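Local coordinates for SIRV coat protein (PDB 3F2E) that forms the four-helix-bundle C-terminal domain of a rudivirus coat protein and probably takes part in building the virion of a virus that infects the archaeon Sulfolobus islandicus, at residues A[10-15]-A[31-36]; A[22-27]-A[71-76]; A[37-42]-A[54-59]. All coordinates share one frame; numbering follows the deposited sequence.

Contact 1. Residues A[10-15]-A[31-36]; sequences AVAEQV and IYQGFG
Segments 10-15 and 31-36 lie on helix 9-22 and helix 29-46 of the four-helix bundle, and their N-to-C directions make an angle of 132°, a pronounced splay from antiparallel. The axes of the two short segments approach to 9.5 Å, and the nearest CA atoms across them, those of V15 and Q33, are 6.2 Å apart. That close pair is where the side chains concentrate. Q33 bends at chi2 (-72°), which folds its carboxamide over V15 and delivers the group to helix 9-22. There NE2 donates to the carbonyl oxygen A12 O at 3.3 Å; the N-H...O angle of 169° makes it nearly straight, though long. The donor sits on a lone pair in the carbonyl plane, and the acceptor lies almost in the amide plane of Q33. A12 O, already inside a helix, also accepts from the hydroxyl of S16, so two side chains converge on one backbone oxygen. The same amide packs against V15: Q33 OE1 lies 3.4 Å from V15 CB, and Q33 CD is 3.5 Å from V15 CG1. The rest of the contact is apolar and backbone-lined. V15 CG1, anti to its backbone N, rests 4.2 Å from Y32 CB, while the Y32 ring leads away to helix 71-82 and its hydroxyl bonds to N70 N. G36 presents bare backbone to two valines, which lets the helices approach: V15 CG2 is 4.1 Å from G36 CA, and V11 CG1 meets G36 O at 3.9 Å.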
loop_
_atom_site.group_PDB
_atom_site.type_symbol
_atom_site.label_atom_id
_atom_site.label_comp_id
_atom_site.label_asym_id
_atom_site.label_seq_id
_atom_site.Cartn_x
_atom_site.Cartn_y
_atom_site.Cartn_z
ATOM N N ALA A 10 2.717 -13.068 -3.450
ATOM C CA ALA A 10 2.558 -12.163 -4.584
ATOM C C ALA A 10 2.573 -10.709 -4.125
ATOM O O ALA A 10 3.204 -9.870 -4.765
ATOM C CB ALA A 10 1.293 -12.468 -5.374
ATOM N N VAL A 11 1.884 -10.417 -3.022
ATOM C CA VAL A 11 1.862 -9.047 -2.505
ATOM C C VAL A 11 3.271 -8.578 -2.148
ATOM O O VAL A 11 3.663 -7.451 -2.473
ATOM C CB VAL A 11 0.938 -8.918 -1.280
ATOM C CG1 VAL A 11 1.087 -7.544 -0.646
ATOM C CG2 VAL A 11 -0.500 -9.170 -1.693
ATOM N N ALA A 12 4.043 -9.446 -1.502
ATOM C CA ALA A 12 5.420 -9.102 -1.154
ATOM C C ALA A 12 6.278 -8.808 -2.400
ATOM O O ALA A 12 7.098 -7.885 -2.384
ATOM C CB ALA A 12 6.051 -10.195 -0.298
ATOM N N GLU A 13 6.083 -9.577 -3.473
ATOM C CA GLU A 13 6.811 -9.332 -4.725
ATOM C C GLU A 13 6.397 -8.006 -5.364
ATOM O O GLU A 13 7.228 -7.277 -5.913
ATOM C CB GLU A 13 6.606 -10.484 -5.710
ATOM C CG GLU A 13 7.252 -11.785 -5.268
ATOM C CD GLU A 13 8.739 -11.639 -5.034
ATOM O OE1 GLU A 13 9.491 -11.504 -6.025
ATOM O OE2 GLU A 13 9.155 -11.660 -3.856
ATOM N N GLN A 14 5.107 -7.697 -5.274
ATOM C CA GLN A 14 4.571 -6.459 -5.821
ATOM C C GLN A 14 5.128 -5.248 -5.069
ATOM O O GLN A 14 5.595 -4.283 -5.678
ATOM C CB GLN A 14 3.039 -6.495 -5.803
ATOM C CG GLN A 14 2.474 -7.477 -6.828
ATOM C CD GLN A 14 1.101 -8.007 -6.471
ATOM O OE1 GLN A 14 0.414 -7.464 -5.603
ATOM N NE2 GLN A 14 0.689 -9.082 -7.150
ATOM N N VAL A 15 5.106 -5.311 -3.743
ATOM C CA VAL A 15 5.716 -4.248 -2.948
ATOM C C VAL A 15 7.210 -4.117 -3.262
ATOM O O VAL A 15 7.730 -3.008 -3.415
ATOM C CB VAL A 15 5.497 -4.467 -1.436
ATOM C CG1 VAL A 15 6.300 -3.449 -0.618
ATOM C CG2 VAL A 15 4.006 -4.365 -1.103
ATOM N N ILE A 31 8.015 -1.158 6.651
ATOM C CA ILE A 31 6.905 -0.203 6.677
ATOM C C ILE A 31 5.984 -0.439 5.480
ATOM O O ILE A 31 4.757 -0.530 5.608
ATOM C CB ILE A 31 7.415 1.257 6.602
ATOM C CG1 ILE A 31 8.332 1.582 7.784
ATOM C CG2 ILE A 31 6.250 2.238 6.545
ATOM C CD1 ILE A 31 9.006 2.943 7.658
ATOM N N TYR A 32 6.592 -0.550 4.306
ATOM C CA TYR A 32 5.825 -0.642 3.073
ATOM C C TYR A 32 5.246 -2.041 2.838
ATOM O O TYR A 32 4.150 -2.176 2.292
ATOM C CB TYR A 32 6.671 -0.142 1.890
ATOM C CG TYR A 32 7.141 1.280 2.126
ATOM C CD1 TYR A 32 6.271 2.355 1.947
ATOM C CD2 TYR A 32 8.430 1.548 2.580
ATOM C CE1 TYR A 32 6.679 3.660 2.198
ATOM C CE2 TYR A 32 8.850 2.852 2.826
ATOM C CZ TYR A 32 7.968 3.903 2.628
ATOM O OH TYR A 32 8.372 5.203 2.874
ATOM N N GLN A 33 5.969 -3.075 3.262
ATOM C CA GLN A 33 5.444 -4.433 3.194
ATOM C C GLN A 33 4.211 -4.569 4.093
ATOM O O GLN A 33 3.225 -5.197 3.708
ATOM C CB GLN A 33 6.511 -5.466 3.570
ATOM C CG GLN A 33 7.643 -5.598 2.549
ATOM C CD GLN A 33 7.222 -6.291 1.253
ATOM O OE1 GLN A 33 6.053 -6.638 1.058
ATOM N NE2 GLN A 33 8.191 -6.501 0.358
ATOM N N GLY A 34 4.268 -3.964 5.277
ATOM C CA GLY A 34 3.138 -3.988 6.198
ATOM C C GLY A 34 1.923 -3.245 5.664
ATOM O O GLY A 34 0.797 -3.759 5.694
ATOM N N PHE A 35 2.150 -2.031 5.176
ATOM C CA PHE A 35 1.102 -1.247 4.528
ATOM C C PHE A 35 0.480 -2.034 3.377
ATOM O O PHE A 35 -0.740 -2.133 3.265
ATOM C CB PHE A 35 1.680 0.077 4.010
ATOM C CG PHE A 35 0.720 0.880 3.173
ATOM C CD1 PHE A 35 -0.220 1.705 3.769
ATOM C CD2 PHE A 35 0.779 0.829 1.782
ATOM C CE1 PHE A 35 -1.099 2.463 2.995
ATOM C CE2 PHE A 35 -0.092 1.577 1.007
ATOM C CZ PHE A 35 -1.034 2.398 1.612
ATOM N N GLY A 36 1.325 -2.597 2.517
ATOM C CA GLY A 36 0.840 -3.344 1.367
ATOM C C GLY A 36 -0.042 -4.528 1.737
ATOM O O GLY A 36 -1.079 -4.756 1.114
#

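Contact 2. Residues A[22-27]-A[71-76]; sequences YGITGP and PTVLDA
Y22 lays its ring across V73, and the two side chains run past one another in opposite directions. The contact joins the turn that follows helix 9-22 of the four-helix bundle to the start of helix 71-82. G23, with positive phi (70°) and two bonds back into the final turn, ends helix 9-22 in a Schellman motif. The evidence for a CH-pi contact is direct: V73 CG2 stands 4.0 Å from the centroid of the Y22 ring and 19° off its normal, over one face. It is displaced toward the CG-CD2 side of the ring, with V73 CG2 to Y22 CD2 at 3.8 Å. This methyl is the valine branch beside its own backbone N, CG1 being the one anti to it (chi1 -179°). At the phenol end, T72 crosses the tyrosine at about a right angle, and T72 CG2 touches Y22 OH at 3.4 Å, a van der Waals approach by a methyl. A76, one helical turn beyond T72, brings its CB obliquely to Y22 CE1 at 4.2 Å. Thus three residues of the first turns of helix 71-82 receive one ring, although Y22 remains an exposed residue and the contact lies at the surface. I24 extends the apolar patch inward, meeting V73 tip to tip; both residues also pack on Y32 of helix 29-46. I24 CD1 reaches V73 CG2 at 4.0 Å, so this one methyl has the Y22 ring and the isoleucine tip as partners.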
loop_
_atom_site.group_PDB
_atom_site.type_symbol
_atom_site.label_atom_id
_atom_site.label_comp_id
_atom_site.label_asym_id
_atom_site.label_seq_id
_atom_site.Cartn_x
_atom_site.Cartn_y
_atom_site.Cartn_z
ATOM N N TYR A 22 12.323 2.847 -6.042
ATOM C CA TYR A 22 12.649 3.970 -5.162
ATOM C C TYR A 22 13.947 3.793 -4.376
ATOM O O TYR A 22 14.354 4.685 -3.621
ATOM C CB TYR A 22 11.463 4.278 -4.218
ATOM C CG TYR A 22 10.323 4.962 -4.947
ATOM C CD1 TYR A 22 9.368 4.224 -5.643
ATOM C CD2 TYR A 22 10.236 6.349 -4.988
ATOM C CE1 TYR A 22 8.342 4.857 -6.340
ATOM C CE2 TYR A 22 9.222 6.987 -5.680
ATOM C CZ TYR A 22 8.279 6.238 -6.353
ATOM O OH TYR A 22 7.273 6.883 -7.043
ATOM N N GLY A 23 14.612 2.659 -4.569
ATOM C CA GLY A 23 15.891 2.426 -3.913
ATOM C C GLY A 23 15.788 2.210 -2.410
ATOM O O GLY A 23 16.719 2.509 -1.662
ATOM N N ILE A 24 14.661 1.674 -1.962
ATOM C CA ILE A 24 14.432 1.488 -0.528
ATOM C C ILE A 24 14.904 0.108 -0.061
ATOM O O ILE A 24 14.420 -0.918 -0.543
ATOM C CB ILE A 24 12.952 1.731 -0.169
ATOM C CG1 ILE A 24 12.600 3.199 -0.420
ATOM C CG2 ILE A 24 12.671 1.339 1.286
ATOM C CD1 ILE A 24 11.112 3.498 -0.416
ATOM N N THR A 25 15.883 0.097 0.846
ATOM C CA THR A 25 16.358 -1.141 1.467
ATOM C C THR A 25 16.475 -0.946 2.978
ATOM O O THR A 25 16.203 0.136 3.499
ATOM C CB THR A 25 17.725 -1.612 0.898
ATOM O OG1 THR A 25 18.703 -0.589 1.108
ATOM C CG2 THR A 25 17.626 -1.929 -0.599
ATOM N N GLY A 26 16.871 -1.999 3.682
ATOM C CA GLY A 26 17.023 -1.912 5.122
ATOM C C GLY A 26 15.700 -2.006 5.859
ATOM O O GLY A 26 14.702 -2.456 5.297
ATOM N N PRO A 27 15.690 -1.590 7.134
ATOM C CA PRO A 27 14.519 -1.695 8.013
ATOM C C PRO A 27 13.273 -1.000 7.472
ATOM O O PRO A 27 12.164 -1.442 7.767
ATOM C CB PRO A 27 14.986 -0.999 9.297
ATOM C CG PRO A 27 16.466 -1.164 9.290
ATOM C CD PRO A 27 16.873 -1.075 7.847
ATOM N N PRO A 71 4.675 9.503 1.111
ATOM C CA PRO A 71 3.342 9.446 0.484
ATOM C C PRO A 71 3.380 8.984 -0.970
ATOM O O PRO A 71 2.466 8.281 -1.424
ATOM C CB PRO A 71 2.844 10.900 0.559
ATOM C CG PRO A 71 3.686 11.554 1.605
ATOM C CD PRO A 71 5.013 10.854 1.591
ATOM N N THR A 72 4.417 9.380 -1.704
ATOM C CA THR A 72 4.542 8.985 -3.102
ATOM C C THR A 72 4.702 7.468 -3.216
ATOM O O THR A 72 4.100 6.831 -4.084
ATOM C CB THR A 72 5.726 9.696 -3.782
ATOM O OG1 THR A 72 5.573 11.113 -3.631
ATOM C CG2 THR A 72 5.783 9.342 -5.268
ATOM N N VAL A 73 5.501 6.895 -2.318
ATOM C CA VAL A 73 5.696 5.451 -2.292
ATOM C C VAL A 73 4.413 4.718 -1.884
ATOM O O VAL A 73 4.093 3.677 -2.450
ATOM C CB VAL A 73 6.870 5.047 -1.382
ATOM C CG1 VAL A 73 7.071 3.535 -1.390
ATOM C CG2 VAL A 73 8.149 5.762 -1.829
ATOM N N LEU A 74 3.679 5.253 -0.907
ATOM C CA LEU A 74 2.407 4.630 -0.524
ATOM C C LEU A 74 1.416 4.609 -1.686
ATOM O O LEU A 74 0.720 3.614 -1.881
ATOM C CB LEU A 74 1.773 5.325 0.683
ATOM C CG LEU A 74 2.523 5.250 2.018
ATOM C CD1 LEU A 74 1.746 6.021 3.070
ATOM C CD2 LEU A 74 2.744 3.807 2.469
ATOM N N ASP A 75 1.349 5.700 -2.449
ATOM C CA ASP A 75 0.509 5.735 -3.650
ATOM C C ASP A 75 0.937 4.660 -4.654
ATOM O O ASP A 75 0.106 3.953 -5.223
ATOM C CB ASP A 75 0.559 7.110 -4.325
ATOM C CG ASP A 75 -0.235 8.165 -3.577
ATOM O OD1 ASP A 75 -0.957 7.817 -2.615
ATOM O OD2 ASP A 75 -0.138 9.352 -3.961
ATOM N N ALA A 76 2.244 4.545 -4.870
ATOM C CA ALA A 76 2.771 3.555 -5.812
ATOM C C ALA A 76 2.456 2.113 -5.394
ATOM O O ALA A 76 2.124 1.269 -6.231
ATOM C CB ALA A 76 4.270 3.749 -5.993
#

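Contact 3. Residues A[37-42]-A[54-59]; sequences LKVARA and NMINGL
Helices 29-46 and 50-67 of the bundle run side by side here, forming an antiparallel hairpin: the directions of segments 37-42 and 54-59 differ by 168°, and their axes come within 10.2 Å. All the contacts between them are apolar. L59 packs against two consecutive residues of helix 29-46, K38 and V39. Its CD1 lies 3.9 Å from K38 CB and 4.2 Å from V39 CG2, while L59 CD2 meets K38 CD, also at 3.9 Å. Lysine and leucine cross at about a right angle. The touching atoms, CB and CD, belong to the aliphatic stem of K38, while NZ leads away and bonds to a citrate, probably from the crystallisation liquor, which R41 also binds. Deeper in, V39 and I56 cross in the same way. With chi2 extended (171°), I56 CD1 reaches V39 CG1 at 4.2 Å. Toward the connection between the helices, A42 CB rests 3.8 Å from M55 CG, the methionine chain bending beyond that atom. V39 and I56 also touch T82 and T78 of helix 71-82, respectively. Buried V39, I56 and L59, with partly exposed A42 and marginal K38 and M55, make an apolar seam between antiparallel neighbours, as in a four-helix bundle.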
loop_
_atom_site.group_PDB
_atom_site.type_symbol
_atom_site.label_atom_id
_atom_site.label_comp_id
_atom_site.label_asym_id
_atom_site.label_seq_id
_atom_site.Cartn_x
_atom_site.Cartn_y
_atom_site.Cartn_z
ATOM N N LEU A 37 0.368 -5.285 2.751
ATOM C CA LEU A 37 -0.425 -6.427 3.211
ATOM C C LEU A 37 -1.802 -5.983 3.714
ATOM O O LEU A 37 -2.823 -6.633 3.437
ATOM C CB LEU A 37 0.323 -7.193 4.303
ATOM C CG LEU A 37 -0.421 -8.402 4.875
ATOM C CD1 LEU A 37 -0.873 -9.345 3.765
ATOM C CD2 LEU A 37 0.443 -9.134 5.895
ATOM N N LYS A 38 -1.835 -4.874 4.444
ATOM C CA LYS A 38 -3.109 -4.350 4.941
ATOM C C LYS A 38 -4.021 -3.889 3.796
ATOM O O LYS A 38 -5.235 -4.111 3.827
ATOM C CB LYS A 38 -2.881 -3.230 5.961
ATOM C CG LYS A 38 -2.270 -3.711 7.279
ATOM C CD LYS A 38 -2.229 -2.591 8.311
ATOM C CE LYS A 38 -1.523 -3.040 9.577
ATOM N NZ LYS A 38 -2.209 -4.206 10.200
ATOM N N VAL A 39 -3.440 -3.253 2.781
ATOM C CA VAL A 39 -4.227 -2.847 1.616
ATOM C C VAL A 39 -4.789 -4.080 0.893
ATOM O O VAL A 39 -5.969 -4.122 0.536
ATOM C CB VAL A 39 -3.404 -1.957 0.649
ATOM C CG1 VAL A 39 -4.175 -1.712 -0.648
ATOM C CG2 VAL A 39 -3.040 -0.630 1.328
ATOM N N ALA A 40 -3.949 -5.095 0.699
ATOM C CA ALA A 40 -4.385 -6.318 0.020
ATOM C C ALA A 40 -5.519 -7.022 0.773
ATOM O O ALA A 40 -6.504 -7.450 0.163
ATOM C CB ALA A 40 -3.202 -7.266 -0.193
ATOM N N ARG A 41 -5.381 -7.132 2.092
ATOM C CA ARG A 41 -6.422 -7.750 2.917
ATOM C C ARG A 41 -7.740 -6.981 2.844
ATOM O O ARG A 41 -8.818 -7.580 2.774
ATOM C CB ARG A 41 -5.968 -7.883 4.370
ATOM C CG ARG A 41 -5.158 -9.133 4.643
ATOM C CD ARG A 41 -5.348 -9.582 6.077
ATOM N NE ARG A 41 -4.888 -8.557 6.997
ATOM C CZ ARG A 41 -3.676 -8.537 7.538
ATOM N NH1 ARG A 41 -3.339 -7.558 8.363
ATOM N NH2 ARG A 41 -2.806 -9.500 7.257
ATOM N N ALA A 42 -7.650 -5.652 2.872
ATOM C CA ALA A 42 -8.833 -4.807 2.752
ATOM C C ALA A 42 -9.522 -5.004 1.402
ATOM O O ALA A 42 -10.746 -5.120 1.330
ATOM C CB ALA A 42 -8.468 -3.345 2.951
ATOM N N ASN A 54 -12.070 4.507 2.013
ATOM C CA ASN A 54 -11.940 4.943 3.406
ATOM C C ASN A 54 -10.754 4.256 4.085
ATOM O O ASN A 54 -9.902 4.912 4.691
ATOM C CB ASN A 54 -13.214 4.630 4.206
ATOM C CG ASN A 54 -14.332 5.638 3.968
ATOM O OD1 ASN A 54 -15.514 5.280 3.969
ATOM N ND2 ASN A 54 -13.968 6.891 3.777
ATOM N N MET A 55 -10.714 2.932 3.986
ATOM C CA MET A 55 -9.662 2.146 4.624
ATOM C C MET A 55 -8.281 2.553 4.115
ATOM O O MET A 55 -7.360 2.764 4.904
ATOM C CB MET A 55 -9.906 0.653 4.389
ATOM C CG MET A 55 -9.039 -0.291 5.205
ATOM S SD MET A 55 -9.356 -0.194 6.988
ATOM C CE MET A 55 -7.755 0.358 7.512
ATOM N N ILE A 56 -8.139 2.667 2.798
ATOM C CA ILE A 56 -6.850 3.032 2.218
ATOM C C ILE A 56 -6.423 4.447 2.618
ATOM O O ILE A 56 -5.277 4.663 3.028
ATOM C CB ILE A 56 -6.846 2.850 0.686
ATOM C CG1 ILE A 56 -6.992 1.362 0.354
ATOM C CG2 ILE A 56 -5.561 3.401 0.089
ATOM C CD1 ILE A 56 -7.219 1.070 -1.124
ATOM N N ASN A 57 -7.345 5.404 2.528
ATOM C CA ASN A 57 -7.053 6.770 2.952
ATOM C C ASN A 57 -6.614 6.831 4.423
ATOM O O ASN A 57 -5.676 7.558 4.774
ATOM C CB ASN A 57 -8.263 7.683 2.714
ATOM C CG ASN A 57 -8.390 8.128 1.263
ATOM O OD1 ASN A 57 -7.409 8.146 0.516
ATOM N ND2 ASN A 57 -9.605 8.502 0.859
ATOM N N GLY A 58 -7.292 6.068 5.278
ATOM C CA GLY A 58 -6.948 6.010 6.696
ATOM C C GLY A 58 -5.561 5.431 6.928
ATOM O O GLY A 58 -4.768 5.985 7.696
ATOM N N LEU A 59 -5.262 4.322 6.252
ATOM C CA LEU A 59 -3.955 3.677 6.385
ATOM C C LEU A 59 -2.838 4.610 5.916
ATOM O O LEU A 59 -1.785 4.688 6.550
ATOM C CB LEU A 59 -3.908 2.363 5.594
ATOM C CG LEU A 59 -4.742 1.190 6.124
ATOM C CD1 LEU A 59 -4.781 0.061 5.114
ATOM C CD2 LEU A 59 -4.204 0.706 7.474
#

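Overall arrangement
From the N terminus, helix 9-22 opens contact 1 with residues 10-15, and the loop that follows, residues 22-27, opens contact 2. Helix 29-46 closes contact 1 across a 15-residue gap, tying itself to helix 9-22, then opens contact 3, which ties it to helix 50-67 after an 11-residue gap. Helix 71-82 finally closes contact 2, binding the 22-27 loop across 43 residues. Contacts 1 and 2 therefore cross in sequence, contacts 1 and 3 follow in series, and contact 3 falls wholly within the span of contact 2. In space, Y32 and F35 join contacts 1 and 2 by packing on L74, whereas V11 on A40 and F35 on L59 join contacts 1 and 3. Contacts 2 and 3 do not touch.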